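Local coordinates for protein metallophosphoesterase (Clostridium thermocellum, PDB 4J6O) that acts as the 2',3'-phosphatase component of the bacterial Pnkp-Hen1 RNA repair system, probably using bound manganese to hydrolyse phosphate from RNA ends, at residues A[89-93]-A[140-146]; A[157-163]-A[198-204]; A[209-213]-A[224-229]. All blocks are in the same frame, centred on the assembly; numbering follows the deposited sequence. Where two conformers were deposited one is given.

The three contacts follow one another along the chain without overlapping, all within the calcineurin-like phosphoesterase fold, whose core is built on two mixed sheets. Interaction 1 joins the sheets: strand 89-91 edges one, strand 143-146 belongs to the other. Interaction 2, with its centre about 15 Å from that of interaction 1, concerns loops at the neighbouring strands 151-154 and 203-206 of this second sheet; H143 packs on M158, so the two contacts touch. Interaction 3 lies about 20 Å from interaction 1 and 22 Å from interaction 2, centre to centre. Interactions 1 and 2 thus share a sheet, while interaction 3 lies where its strands 203-206 and 220-222 run out into loops beside the manganese.

Interaction 1: A[89-93]-A[140-146]; sequences ALCVP and LVSHYVL
This is a buried contact between the two central sheets, where edge strand 89-91 and its exit at V92 and P93 pack against strand 143-146 and the turn before it. The short strands cross at 133° with axes 8.9 Å apart; V92 and L140 come closest, CA to CA at 5.7 Å. S142 (phi/psi -55/-41) interrupts the extended backbone and turns the chain into H143. Y144, chi1 m, is the centrepiece: L90 (m, t) sets CD1 over one ring face, 4.0 Å from the centroid and 15° off the normal, a CH-pi contact. The flat phenol face suits the L90 methyl. Separately, V92 CG1 makes an apolar contact with Y144 CD2 at 3.6 Å. L140 covers the strand exit, its CD2 3.9 Å from C91 CB and its CB 3.9 Å from P93 CD; P93 CD also closes to 2.9 Å on V141 O. Water does the polar joining. One molecule bonds C91 O (2.7 Å), V141 N (2.9 Å) and Y144 OH (2.6 Å), so the tyrosine's polar tip is satisfied in the interior; a second donates to P93 O and S142 O, both at 2.8 Å. Beyond P93 the chain enters the GNHD signature of the family, and the whole is the sheet-on-sheet packing of the calcineurin-like alpha/beta sandwich.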
ATOM      1  N   ALA A  89      -0.435  11.480  -6.476  1.00 25.57           N
ATOM      2  CA  ALA A  89      -0.780  10.193  -5.845  1.00 26.50           C
ATOM      3  C   ALA A  89      -1.766  10.288  -4.677  1.00 21.19           C
ATOM      4  O   ALA A  89      -1.926  11.336  -4.025  1.00 27.18           O
ATOM      5  CB  ALA A  89       0.497   9.487  -5.367  1.00 28.17           C
ATOM      6  N   LEU A  90      -2.423   9.155  -4.422  1.00 22.44           N
ATOM      7  CA  LEU A  90      -3.069   8.941  -3.144  1.00 22.77           C
ATOM      8  C   LEU A  90      -2.493   7.651  -2.523  1.00 19.32           C
ATOM      9  O   LEU A  90      -1.894   6.836  -3.203  1.00 22.48           O
ATOM     10  CB  LEU A  90      -4.581   8.748  -3.274  1.00 25.16           C
ATOM     11  CG  LEU A  90      -5.432   9.876  -3.904  1.00 32.98           C
ATOM     12  CD1 LEU A  90      -6.851   9.407  -4.115  1.00 29.09           C
ATOM     13  CD2 LEU A  90      -5.387  11.103  -3.046  1.00 30.39           C
ATOM     14  N   CYS A  91      -2.652   7.529  -1.216  1.00 21.83           N
ATOM     15  CA  CYS A  91      -2.129   6.356  -0.512  1.00 22.09           C
ATOM     16  C   CYS A  91      -3.151   5.915   0.524  1.00 20.97           C
ATOM     17  O   CYS A  91      -3.801   6.760   1.215  1.00 25.92           O
ATOM     18  CB  CYS A  91      -0.825   6.747   0.195  1.00 24.98           C
ATOM     19  SG  CYS A  91       0.120   5.346   0.917  1.00 25.00           S
ATOM     20  N   VAL A  92      -3.338   4.604   0.622  1.00 20.66           N
ATOM     21  CA  VAL A  92      -4.162   4.038   1.692  1.00 19.54           C
ATOM     22  C   VAL A  92      -3.181   3.295   2.572  1.00 20.39           C
ATOM     23  O   VAL A  92      -2.064   2.929   2.181  1.00 19.71           O
ATOM     24  CB  VAL A  92      -5.308   3.117   1.157  1.00 17.43           C
ATOM     25  CG1 VAL A  92      -6.252   3.956   0.308  1.00 19.65           C
ATOM     26  CG2 VAL A  92      -4.761   1.957   0.321  1.00 20.19           C
ATOM     27  N   PRO A  93      -3.548   3.131   3.818  1.00 21.85           N
ATOM     28  CA  PRO A  93      -2.590   2.586   4.755  1.00 19.16           C
ATOM     29  C   PRO A  93      -2.546   1.061   4.785  1.00 20.68           C
ATOM     30  O   PRO A  93      -3.554   0.398   4.684  1.00 19.59           O
ATOM     31  CB  PRO A  93      -3.126   3.128   6.104  1.00 21.41           C
ATOM     32  CG  PRO A  93      -4.616   3.081   5.922  1.00 19.11           C
ATOM     33  CD  PRO A  93      -4.788   3.589   4.459  1.00 21.75           C
ATOM     34  N   LEU A 140      -3.811   9.178   6.525  1.00 31.56           N
ATOM     35  CA  LEU A 140      -4.245   8.215   5.511  1.00 28.37           C
ATOM     36  C   LEU A 140      -5.658   7.681   5.803  1.00 28.85           C
ATOM     37  O   LEU A 140      -5.980   7.301   6.929  1.00 33.52           O
ATOM     38  CB  LEU A 140      -3.246   7.058   5.380  1.00 24.85           C
ATOM     39  CG  LEU A 140      -1.825   7.470   5.010  1.00 26.70           C
ATOM     40  CD1 LEU A 140      -0.884   6.239   5.009  1.00 28.40           C
ATOM     41  CD2 LEU A 140      -1.755   8.183   3.664  1.00 30.49           C
ATOM     42  N   VAL A 141      -6.485   7.707   4.754  0.56 28.59           N
ATOM     43  CA  VAL A 141      -7.869   7.249   4.718  0.56 32.85           C
ATOM     44  C   VAL A 141      -7.895   5.717   4.504  0.56 24.34           C
ATOM     45  O   VAL A 141      -7.067   5.221   3.736  0.56 19.53           O
ATOM     46  CB  VAL A 141      -8.564   7.957   3.528  0.56 25.66           C
ATOM     47  CG1 VAL A 141      -9.987   7.500   3.364  0.56 34.23           C
ATOM     48  CG2 VAL A 141      -8.518   9.497   3.684  0.56 22.17           C
ATOM     49  N   SER A 142      -8.802   4.991   5.184  1.00 28.45           N
ATOM     50  CA  SER A 142      -8.827   3.510   5.123  1.00 22.42           C
ATOM     51  C   SER A 142      -8.923   2.919   3.709  1.00 21.53           C
ATOM     52  O   SER A 142      -8.234   1.944   3.380  1.00 22.27           O
ATOM     53  CB  SER A 142      -9.963   2.977   6.009  1.00 24.81           C
ATOM     54  OG  SER A 142     -11.223   3.238   5.419  1.00 30.42           O
ATOM     55  N   HIS A 143      -9.747   3.536   2.877  1.00 24.01           N
ATOM     56  CA  HIS A 143      -9.887   3.082   1.489  1.00 22.76           C
ATOM     57  C   HIS A 143     -10.490   4.217   0.711  1.00 21.16           C
ATOM     58  O   HIS A 143     -10.942   5.190   1.272  1.00 24.48           O
ATOM     59  CB  HIS A 143     -10.798   1.858   1.394  1.00 24.38           C
ATOM     60  CG  HIS A 143     -12.240   2.121   1.780  1.00 22.42           C
ATOM     61  ND1 HIS A 143     -12.640   2.387   3.084  1.00 26.00           N
ATOM     62  CD2 HIS A 143     -13.369   2.125   1.025  1.00 26.92           C
ATOM     63  CE1 HIS A 143     -13.960   2.507   3.109  1.00 27.07           C
ATOM     64  NE2 HIS A 143     -14.429   2.381   1.880  1.00 25.02           N
ATOM     65  N   TYR A 144     -10.462   4.094  -0.614  1.00 22.08           N
ATOM     66  CA  TYR A 144     -11.108   5.107  -1.429  1.00 21.53           C
ATOM     67  C   TYR A 144     -12.072   4.433  -2.373  1.00 23.79           C
ATOM     68  O   TYR A 144     -11.788   3.360  -2.887  1.00 22.87           O
ATOM     69  CB  TYR A 144     -10.099   5.888  -2.252  1.00 23.35           C
ATOM     70  CG  TYR A 144      -9.257   6.850  -1.481  1.00 26.30           C
ATOM     71  CD1 TYR A 144      -9.819   7.985  -0.918  1.00 31.09           C
ATOM     72  CD2 TYR A 144      -7.904   6.649  -1.323  1.00 24.14           C
ATOM     73  CE1 TYR A 144      -9.045   8.902  -0.233  1.00 29.26           C
ATOM     74  CE2 TYR A 144      -7.110   7.561  -0.646  1.00 24.95           C
ATOM     75  CZ  TYR A 144      -7.697   8.712  -0.110  1.00 26.54           C
ATOM     76  OH  TYR A 144      -6.958   9.643   0.598  1.00 30.05           O
ATOM     77  N   VAL A 145     -13.253   5.028  -2.514  1.00 27.65           N
ATOM     78  CA  VAL A 145     -14.173   4.660  -3.594  1.00 26.15           C
ATOM     79  C   VAL A 145     -13.990   5.706  -4.678  1.00 24.06           C
ATOM     80  O   VAL A 145     -14.249   6.909  -4.466  1.00 28.91           O
ATOM     81  CB  VAL A 145     -15.651   4.624  -3.091  1.00 26.87           C
ATOM     82  CG1 VAL A 145     -16.563   4.103  -4.175  1.00 28.86           C
ATOM     83  CG2 VAL A 145     -15.754   3.716  -1.813  1.00 26.32           C
ATOM     84  N   LEU A 146     -13.595   5.255  -5.864  1.00 25.39           N
ATOM     85  CA  LEU A 146     -13.226   6.180  -6.919  1.00 28.19           C
ATOM     86  C   LEU A 146     -14.080   5.970  -8.168  1.00 29.82           C
ATOM     87  O   LEU A 146     -14.791   4.962  -8.282  1.00 28.85           O
ATOM     88  CB  LEU A 146     -11.776   5.899  -7.310  1.00 25.59           C
ATOM     89  CG  LEU A 146     -10.790   6.096  -6.172  1.00 24.58           C
ATOM     90  CD1 LEU A 146      -9.862   4.879  -6.074  1.00 27.22           C
ATOM     91  CD2 LEU A 146      -9.916   7.235  -6.557  1.00 32.51           C
TER
HETATM   92  O   HOH W   1      -5.277   8.731   2.334  1.00 29.13           O
HETATM   93  O   HOH W   2      -5.987   0.350   3.306  1.00 19.99           O

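Interaction 2: A[157-163]-A[198-204]; sequences GMKEEFQ and YRGKALV. With PGE (triethylene glycol), chain D.
The side chain of Q163 (m, t) lies across the gap from its own loop to the ring edge of Y198 and a methyl of V204, its NE2 3.5 Å from V204 CG2. A primary amide suits this place because NE2 has two hydrogens to give: one goes to Y198 OH (2.8 Å, 173°), the other back to M158 O (3.0 Å), pinning the loop to itself and to its neighbour. Y198 OH donates to A202 O at 2.7 Å, so the phenol is both acceptor and donor. Residues 160-162 form a short 3-10 segment, with F162 N bonded to K159 O at 3.1 Å. Nearest CA pairs are G157 with V204 (6.7 Å), K159 with Y198 (6.4 Å) and E160 with G200 (5.2 Å). In one of the two mixed sheets of the calcineurin-like phosphoesterase fold, the loop leaving strand 151-154 packs on the chain entering its parallel neighbour, strand 203-206, while M158 turns its end to helix 168-176. G200 must lack a side chain, since a CB would lie 2.4 Å from Y198 OH; G157, at phi 105°, would jam a CB against the preceding carbonyl. E160, extended (t, t), sets OE1 3.3 Å from G200 CA, and waters connect its OE1 to R199 N (2.9 Å from each) and its OE2 to K201 N (2.7 and 2.8 Å). Triethylene glycol, probably from crystallisation, binds between the loops: its O4 accepts from A202 N at 2.7 Å and donates to Q163 OE1 at 2.8 Å.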
ATOM      1  N   GLY A 157      -8.234  -5.207   1.130  1.00 20.02           N
ATOM      2  CA  GLY A 157      -9.514  -5.411   0.446  1.00 23.06           C
ATOM      3  C   GLY A 157     -10.664  -4.682   1.137  1.00 22.62           C
ATOM      4  O   GLY A 157     -10.465  -4.018   2.147  1.00 21.26           O
ATOM      5  N   MET A 158     -11.832  -4.744   0.533  1.00 22.44           N
ATOM      6  CA  MET A 158     -13.006  -4.122   1.130  1.00 22.60           C
ATOM      7  C   MET A 158     -14.249  -4.855   0.599  1.00 25.76           C
ATOM      8  O   MET A 158     -14.640  -4.698  -0.569  1.00 28.39           O
ATOM      9  CB  MET A 158     -13.052  -2.618   0.835  1.00 30.34           C
ATOM     10  CG  MET A 158     -14.088  -1.853   1.704  1.00 27.59           C
ATOM     11  SD  MET A 158     -13.814  -2.098   3.440  1.00 28.97           S
ATOM     12  CE  MET A 158     -12.221  -1.285   3.681  1.00 26.50           C
ATOM     13  N   LYS A 159     -14.874  -5.660   1.461  1.00 33.18           N
ATOM     14  CA  LYS A 159     -16.086  -6.349   1.046  1.00 32.22           C
ATOM     15  C   LYS A 159     -17.223  -5.347   0.786  1.00 31.85           C
ATOM     16  O   LYS A 159     -17.175  -4.217   1.280  1.00 29.34           O
ATOM     17  CB  LYS A 159     -16.488  -7.401   2.084  1.00 35.69           C
ATOM     18  CG  LYS A 159     -16.753  -6.859   3.435  1.00 31.83           C
ATOM     19  CD  LYS A 159     -17.358  -8.028   4.277  1.00 34.53           C
ATOM     20  CE  LYS A 159     -17.399  -7.764   5.749  1.00 43.97           C
ATOM     21  NZ  LYS A 159     -18.071  -8.908   6.470  1.00 42.42           N
ATOM     22  N   GLU A 160     -18.198  -5.744  -0.046  1.00 30.89           N
ATOM     23  CA  GLU A 160     -19.223  -4.828  -0.554  1.00 35.59           C
ATOM     24  C   GLU A 160     -19.933  -3.985   0.500  1.00 39.75           C
ATOM     25  O   GLU A 160     -20.067  -2.769   0.341  1.00 37.46           O
ATOM     26  CB  GLU A 160     -20.258  -5.596  -1.366  1.00 39.16           C
ATOM     27  CG  GLU A 160     -21.342  -4.698  -1.929  1.00 42.92           C
ATOM     28  CD  GLU A 160     -22.237  -5.408  -2.909  1.00 63.67           C
ATOM     29  OE1 GLU A 160     -22.067  -6.635  -3.115  1.00 45.50           O
ATOM     30  OE2 GLU A 160     -23.104  -4.724  -3.488  1.00 43.95           O
ATOM     31  N   GLU A 161     -20.376  -4.651   1.572  1.00 39.13           N
ATOM     32  CA  GLU A 161     -21.152  -4.042   2.649  1.00 43.48           C
ATOM     33  C   GLU A 161     -20.440  -2.852   3.297  1.00 37.55           C
ATOM     34  O   GLU A 161     -21.085  -1.975   3.851  1.00 42.73           O
ATOM     35  CB  GLU A 161     -21.473  -5.123   3.715  1.00 43.94           C
ATOM     36  CG  GLU A 161     -22.184  -4.649   4.981  1.00 89.21           C
ATOM     37  CD  GLU A 161     -22.161  -5.691   6.126  1.00 70.47           C
ATOM     38  OE1 GLU A 161     -21.625  -6.810   5.935  1.00 78.82           O
ATOM     39  OE2 GLU A 161     -22.690  -5.378   7.228  1.00 87.02           O
ATOM     40  N   PHE A 162     -19.105  -2.822   3.227  1.00 30.80           N
ATOM     41  CA  PHE A 162     -18.331  -1.859   3.998  1.00 29.75           C
ATOM     42  C   PHE A 162     -17.849  -0.714   3.076  1.00 34.06           C
ATOM     43  O   PHE A 162     -17.346   0.303   3.529  1.00 33.63           O
ATOM     44  CB  PHE A 162     -17.063  -2.534   4.534  1.00 30.40           C
ATOM     45  CG  PHE A 162     -17.260  -3.418   5.727  1.00 39.03           C
ATOM     46  CD1 PHE A 162     -18.517  -3.684   6.272  1.00 34.03           C
ATOM     47  CD2 PHE A 162     -16.157  -3.964   6.328  1.00 31.05           C
ATOM     48  CE1 PHE A 162     -18.630  -4.507   7.375  1.00 42.52           C
ATOM     49  CE2 PHE A 162     -16.260  -4.787   7.436  1.00 41.05           C
ATOM     50  CZ  PHE A 162     -17.501  -5.051   7.976  1.00 42.54           C
ATOM     51  N   GLN A 163     -17.954  -0.915   1.774  1.00 30.20           N
ATOM     52  CA  GLN A 163     -17.470   0.106   0.854  1.00 33.93           C
ATOM     53  C   GLN A 163     -18.177   1.428   1.044  1.00 40.28           C
ATOM     54  O   GLN A 163     -19.407   1.510   1.100  1.00 36.30           O
ATOM     55  CB  GLN A 163     -17.556  -0.343  -0.594  1.00 29.58           C
ATOM     56  CG  GLN A 163     -16.612  -1.512  -0.913  1.00 38.48           C
ATOM     57  CD  GLN A 163     -16.883  -2.078  -2.281  1.00 31.37           C
ATOM     58  OE1 GLN A 163     -17.704  -1.553  -3.008  1.00 34.79           O
ATOM     59  NE2 GLN A 163     -16.232  -3.184  -2.621  1.00 30.40           N
ATOM     60  N   TYR A 198     -17.342 -12.160  -2.824  1.00 38.58           N
ATOM     61  CA  TYR A 198     -17.594 -10.809  -3.325  1.00 32.54           C
ATOM     62  C   TYR A 198     -18.416 -10.784  -4.632  1.00 38.53           C
ATOM     63  O   TYR A 198     -18.105 -11.477  -5.614  1.00 37.39           O
ATOM     64  CB  TYR A 198     -16.258 -10.060  -3.524  1.00 30.32           C
ATOM     65  CG  TYR A 198     -16.413  -8.617  -3.941  1.00 32.68           C
ATOM     66  CD1 TYR A 198     -16.754  -7.646  -3.013  1.00 29.63           C
ATOM     67  CD2 TYR A 198     -16.203  -8.221  -5.263  1.00 27.95           C
ATOM     68  CE1 TYR A 198     -16.908  -6.307  -3.367  1.00 31.74           C
ATOM     69  CE2 TYR A 198     -16.322  -6.889  -5.630  1.00 31.48           C
ATOM     70  CZ  TYR A 198     -16.672  -5.934  -4.690  1.00 28.00           C
ATOM     71  OH  TYR A 198     -16.824  -4.591  -5.011  1.00 30.04           O
ATOM     72  N   ARG A 199     -19.467  -9.970  -4.608  1.00 42.25           N
ATOM     73  CA  ARG A 199     -20.364  -9.829  -5.745  1.00 39.79           C
ATOM     74  C   ARG A 199     -20.668  -8.347  -5.955  1.00 41.20           C
ATOM     75  O   ARG A 199     -21.687  -7.978  -6.519  1.00 48.61           O
ATOM     76  CB  ARG A 199     -21.667 -10.612  -5.495  1.00 42.05           C
ATOM     77  CG  ARG A 199     -21.490 -12.114  -5.315  1.00 44.99           C
ATOM     78  CD  ARG A 199     -20.789 -12.729  -6.524  1.00 50.11           C
ATOM     79  NE  ARG A 199     -20.691 -14.188  -6.460  1.00 65.22           N
ATOM     80  CZ  ARG A 199     -19.736 -14.872  -5.827  1.00 80.33           C
ATOM     81  NH1 ARG A 199     -18.769 -14.247  -5.158  1.00 42.26           N
ATOM     82  NH2 ARG A 199     -19.755 -16.197  -5.853  1.00 54.38           N
ATOM     83  N   GLY A 200     -19.761  -7.491  -5.510  1.00 36.93           N
ATOM     84  CA  GLY A 200     -19.983  -6.062  -5.559  1.00 34.38           C
ATOM     85  C   GLY A 200     -19.720  -5.497  -6.958  1.00 43.64           C
ATOM     86  O   GLY A 200     -19.052  -6.112  -7.807  1.00 38.01           O
ATOM     87  N   LYS A 201     -20.251  -4.299  -7.187  1.00 39.62           N
ATOM     88  CA  LYS A 201     -20.136  -3.640  -8.472  1.00 48.38           C
ATOM     89  C   LYS A 201     -18.719  -3.140  -8.743  1.00 45.69           C
ATOM     90  O   LYS A 201     -18.232  -3.246  -9.869  1.00 35.85           O
ATOM     91  CB  LYS A 201     -21.119  -2.466  -8.534  1.00 65.30           C
ATOM     92  CG  LYS A 201     -20.726  -1.354  -9.509  1.00 61.70           C
ATOM     93  CD  LYS A 201     -21.503  -0.067  -9.226  1.00 84.46           C
ATOM     94  CE  LYS A 201     -20.982   1.106 -10.040  1.00 47.48           C
ATOM     95  NZ  LYS A 201     -21.467   2.389  -9.440  1.00 83.69           N
ATOM     96  N   ALA A 202     -18.078  -2.573  -7.723  1.00 39.17           N
ATOM     97  CA  ALA A 202     -16.755  -1.960  -7.915  1.00 33.71           C
ATOM     98  C   ALA A 202     -15.686  -3.013  -8.064  1.00 26.82           C
ATOM     99  O   ALA A 202     -15.682  -4.025  -7.355  1.00 33.31           O
ATOM    100  CB  ALA A 202     -16.403  -1.097  -6.781  1.00 29.89           C
ATOM    101  N   LEU A 203     -14.768  -2.768  -8.980  1.00 24.18           N
ATOM    102  CA  LEU A 203     -13.559  -3.557  -9.027  1.00 23.93           C
ATOM    103  C   LEU A 203     -12.725  -3.200  -7.790  1.00 24.28           C
ATOM    104  O   LEU A 203     -12.486  -2.015  -7.549  1.00 23.44           O
ATOM    105  CB  LEU A 203     -12.789  -3.144 -10.265  1.00 26.53           C
ATOM    106  CG  LEU A 203     -11.336  -3.610 -10.380  1.00 27.50           C
ATOM    107  CD1 LEU A 203     -11.268  -5.113 -10.518  1.00 34.00           C
ATOM    108  CD2 LEU A 203     -10.679  -2.938 -11.605  1.00 26.35           C
ATOM    109  N   VAL A 204     -12.270  -4.197  -7.009  1.00 22.99           N
ATOM    110  CA  VAL A 204     -11.462  -3.887  -5.831  1.00 21.16           C
ATOM    111  C   VAL A 204     -10.050  -4.307  -6.112  1.00 21.18           C
ATOM    112  O   VAL A 204      -9.786  -5.483  -6.339  1.00 19.96           O
ATOM    113  CB  VAL A 204     -11.941  -4.662  -4.558  1.00 24.76           C
ATOM    114  CG1 VAL A 204     -11.151  -4.219  -3.335  1.00 22.84           C
ATOM    115  CG2 VAL A 204     -13.463  -4.482  -4.384  1.00 23.23           C
TER
HETATM  116  C1  PGE D 502     -19.931   5.121  -1.487  0.72 47.69           C
HETATM  117  O1  PGE D 502     -18.705   5.891  -1.484  0.72 47.96           O
HETATM  118  C2  PGE D 502     -19.727   3.606  -1.592  0.72 47.78           C
HETATM  119  O2  PGE D 502     -19.956   3.117  -2.919  0.72 46.78           O
HETATM  120  C3  PGE D 502     -19.781   1.687  -2.998  0.72 45.84           C
HETATM  121  C4  PGE D 502     -18.930   1.183  -4.180  0.72 42.88           C
HETATM  122  O4  PGE D 502     -19.169  -2.325  -5.220  0.72 36.93           O
HETATM  123  C6  PGE D 502     -19.887  -1.097  -5.133  0.72 37.70           C
HETATM  124  C5  PGE D 502     -19.477  -0.034  -6.140  0.72 38.87           C
HETATM  125  O3  PGE D 502     -19.528   1.239  -5.503  0.72 41.10           O
HETATM  126  O   HOH W   3     -20.540  -8.850  -2.100  1.00 40.36           O
HETATM  127  O   HOH W   4     -22.075  -3.063  -5.387  1.00 46.43           O

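Interaction 3: A[209-213]-A[224-229]; sequences TPQAE and DTGCVF
A CA-H...O contact as short as 3.0 Å, from T225 CA to Q211 O, accompanies the single hydrogen bond between two loops without regular secondary structure, Q211 N to D224 O at 2.7 Å (155°). The loops run in step, with P210 opposite D224 (CA to CA 4.9 Å) and Q211 opposite T225 (4.8 Å). P210, lacking an NH, contributes only its CA-H to D224 O, P210 CA lying 3.3 Å from that oxygen. Q211 (m, m) curls back to give NE2 to T209 O at 3.0 Å. T209 and P210 close the GHTP signature of calcineurin-like phosphoesterases, and the contact lies at the metal centre: the side chain of D224 comes to about 4 Å of the manganese bound by D19, H21 and D65. D224, chi1 t, forms an Asx turn, its OD1 accepting G226 N at 3.0 Å, which fixes the carboxylate and the bend together. G226 takes phi/psi 61/49, easy for glycine, and a CB there would be crowded by F229 CD2 at 3.4 Å. The chain then folds back, F229 N bonding to G226 O at 3.0 Å, and brings F229 CE2 within 3.9 Å of P210 CG. T225 OG1 hydrogen-bonds outside the contact, to K232 O and T234 OG1, and one water donates to A212 O and T225 O, 2.8 Å from each.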
ATOM      1  N   THR A 209      -2.372 -10.646   1.457  1.00 24.58           N
ATOM      2  CA  THR A 209      -1.250 -11.557   1.635  1.00 23.43           C
ATOM      3  C   THR A 209      -0.496 -11.637   0.291  1.00 21.72           C
ATOM      4  O   THR A 209      -1.087 -11.667  -0.804  1.00 26.42           O
ATOM      5  CB  THR A 209      -1.721 -12.944   2.153  1.00 26.77           C
ATOM      6  OG1 THR A 209      -2.578 -13.543   1.197  1.00 37.19           O
ATOM      7  CG2 THR A 209      -2.476 -12.770   3.427  1.00 26.52           C
ATOM      8  N   PRO A 210       0.827 -11.681   0.357  1.00 21.51           N
ATOM      9  CA  PRO A 210       1.625 -11.674  -0.881  1.00 24.26           C
ATOM     10  C   PRO A 210       1.471 -12.955  -1.709  1.00 25.35           C
ATOM     11  O   PRO A 210       1.305 -14.061  -1.163  1.00 27.59           O
ATOM     12  CB  PRO A 210       3.079 -11.496  -0.381  1.00 27.36           C
ATOM     13  CG  PRO A 210       3.034 -11.805   1.055  1.00 29.02           C
ATOM     14  CD  PRO A 210       1.650 -11.444   1.542  1.00 23.60           C
ATOM     15  N   GLN A 211       1.524 -12.775  -3.029  1.00 26.76           N
ATOM     16  CA  GLN A 211       1.271 -13.859  -3.969  1.00 28.37           C
ATOM     17  C   GLN A 211       2.398 -13.906  -4.985  1.00 27.42           C
ATOM     18  O   GLN A 211       3.058 -12.904  -5.230  1.00 29.00           O
ATOM     19  CB  GLN A 211      -0.046 -13.612  -4.710  1.00 34.47           C
ATOM     20  CG  GLN A 211      -1.239 -13.304  -3.799  1.00 35.22           C
ATOM     21  CD  GLN A 211      -1.734 -14.525  -3.061  1.00 39.35           C
ATOM     22  OE1 GLN A 211      -1.749 -15.635  -3.603  1.00 41.54           O
ATOM     23  NE2 GLN A 211      -2.147 -14.335  -1.810  1.00 38.56           N
ATOM     24  N   ALA A 212       2.616 -15.062  -5.621  1.00 33.76           N
ATOM     25  CA  ALA A 212       3.601 -15.074  -6.694  1.00 25.10           C
ATOM     26  C   ALA A 212       3.155 -14.324  -7.935  1.00 33.29           C
ATOM     27  O   ALA A 212       3.968 -13.704  -8.612  1.00 31.10           O
ATOM     28  CB  ALA A 212       4.025 -16.546  -7.037  1.00 30.07           C
ATOM     29  N   GLU A 213       1.868 -14.363  -8.237  1.00 33.77           N
ATOM     30  CA  GLU A 213       1.349 -13.629  -9.382  1.00 32.77           C
ATOM     31  C   GLU A 213       0.060 -12.982  -8.912  1.00 26.83           C
ATOM     32  O   GLU A 213      -0.508 -13.385  -7.876  1.00 30.76           O
ATOM     33  CB  GLU A 213       1.038 -14.560 -10.554  1.00 33.71           C
ATOM     34  CG  GLU A 213       2.253 -15.295 -11.093  1.00 44.29           C
ATOM     35  CD  GLU A 213       3.218 -14.381 -11.826  1.00 65.17           C
ATOM     36  OE1 GLU A 213       2.797 -13.284 -12.295  1.00 40.20           O
ATOM     37  OE2 GLU A 213       4.401 -14.766 -11.965  1.00 51.47           O
ATOM     38  N   ASP A 224      -0.296  -7.686  -4.577  1.00 19.47           N
ATOM     39  CA  ASP A 224       0.957  -7.821  -3.819  1.00 15.72           C
ATOM     40  C   ASP A 224       1.725  -9.056  -4.251  1.00 21.09           C
ATOM     41  O   ASP A 224       1.431 -10.153  -3.761  1.00 21.29           O
ATOM     42  CB  ASP A 224       0.654  -7.911  -2.313  1.00 19.01           C
ATOM     43  CG  ASP A 224       1.918  -8.016  -1.472  1.00 21.69           C
ATOM     44  OD1 ASP A 224       3.001  -7.948  -2.066  1.00 18.59           O
ATOM     45  OD2 ASP A 224       1.816  -8.130  -0.210  1.00 19.70           O
ATOM     46  N   THR A 225       2.699  -8.854  -5.142  1.00 18.55           N
ATOM     47  CA  THR A 225       3.486  -9.944  -5.718  1.00 19.88           C
ATOM     48  C   THR A 225       4.811 -10.062  -4.997  1.00 20.90           C
ATOM     49  O   THR A 225       5.761 -10.619  -5.536  1.00 21.70           O
ATOM     50  CB  THR A 225       3.639  -9.720  -7.225  1.00 21.08           C
ATOM     51  OG1 THR A 225       3.917  -8.332  -7.499  1.00 21.54           O
ATOM     52  CG2 THR A 225       2.306 -10.096  -7.879  1.00 24.74           C
ATOM     53  N   GLY A 226       4.855  -9.578  -3.753  1.00 18.81           N
ATOM     54  CA  GLY A 226       5.955  -9.840  -2.837  1.00 21.63           C
ATOM     55  C   GLY A 226       7.323  -9.362  -3.283  1.00 18.85           C
ATOM     56  O   GLY A 226       8.329 -10.066  -3.165  1.00 21.41           O
ATOM     57  N   CYS A 227       7.368  -8.095  -3.711  1.00 17.50           N
ATOM     58  CA  CYS A 227       8.633  -7.516  -4.172  1.00 18.89           C
ATOM     59  C   CYS A 227       9.759  -7.710  -3.164  1.00 22.48           C
ATOM     60  O   CYS A 227      10.854  -8.176  -3.506  1.00 21.78           O
ATOM     61  CB  CYS A 227       8.395  -6.031  -4.425  1.00 19.69           C
ATOM     62  SG  CYS A 227       9.858  -5.256  -5.147  1.00 23.57           S
ATOM     63  N   VAL A 228       9.506  -7.360  -1.914  1.00 19.85           N
ATOM     64  CA  VAL A 228      10.601  -7.424  -0.978  1.00 18.63           C
ATOM     65  C   VAL A 228      11.123  -8.821  -0.638  1.00 22.77           C
ATOM     66  O   VAL A 228      12.272  -8.962  -0.206  1.00 23.46           O
ATOM     67  CB  VAL A 228      10.201  -6.654   0.324  1.00 21.12           C
ATOM     68  CG1 VAL A 228       9.184  -7.484   1.168  1.00 24.13           C
ATOM     69  CG2 VAL A 228      11.437  -6.290   1.168  1.00 22.58           C
ATOM     70  N   PHE A 229      10.299  -9.828  -0.945  1.00 23.59           N
ATOM     71  CA  PHE A 229      10.634 -11.232  -0.735  1.00 24.40           C
ATOM     72  C   PHE A 229      11.359 -11.850  -1.921  1.00 23.44           C
ATOM     73  O   PHE A 229      11.506 -13.068  -1.996  1.00 30.61           O
ATOM     74  CB  PHE A 229       9.353 -12.017  -0.429  1.00 23.29           C
ATOM     75  CG  PHE A 229       8.587 -11.467   0.714  1.00 24.86           C
ATOM     76  CD1 PHE A 229       9.168 -11.445   1.980  1.00 24.71           C
ATOM     77  CD2 PHE A 229       7.311 -10.914   0.555  1.00 20.87           C
ATOM     78  CE1 PHE A 229       8.427 -10.936   3.071  1.00 22.11           C
ATOM     79  CE2 PHE A 229       6.567 -10.370   1.656  1.00 23.99           C
ATOM     80  CZ  PHE A 229       7.161 -10.399   2.925  1.00 22.64           C
TER
HETATM   81  O   HOH W   5       6.206 -12.605  -7.439  1.00 28.92           O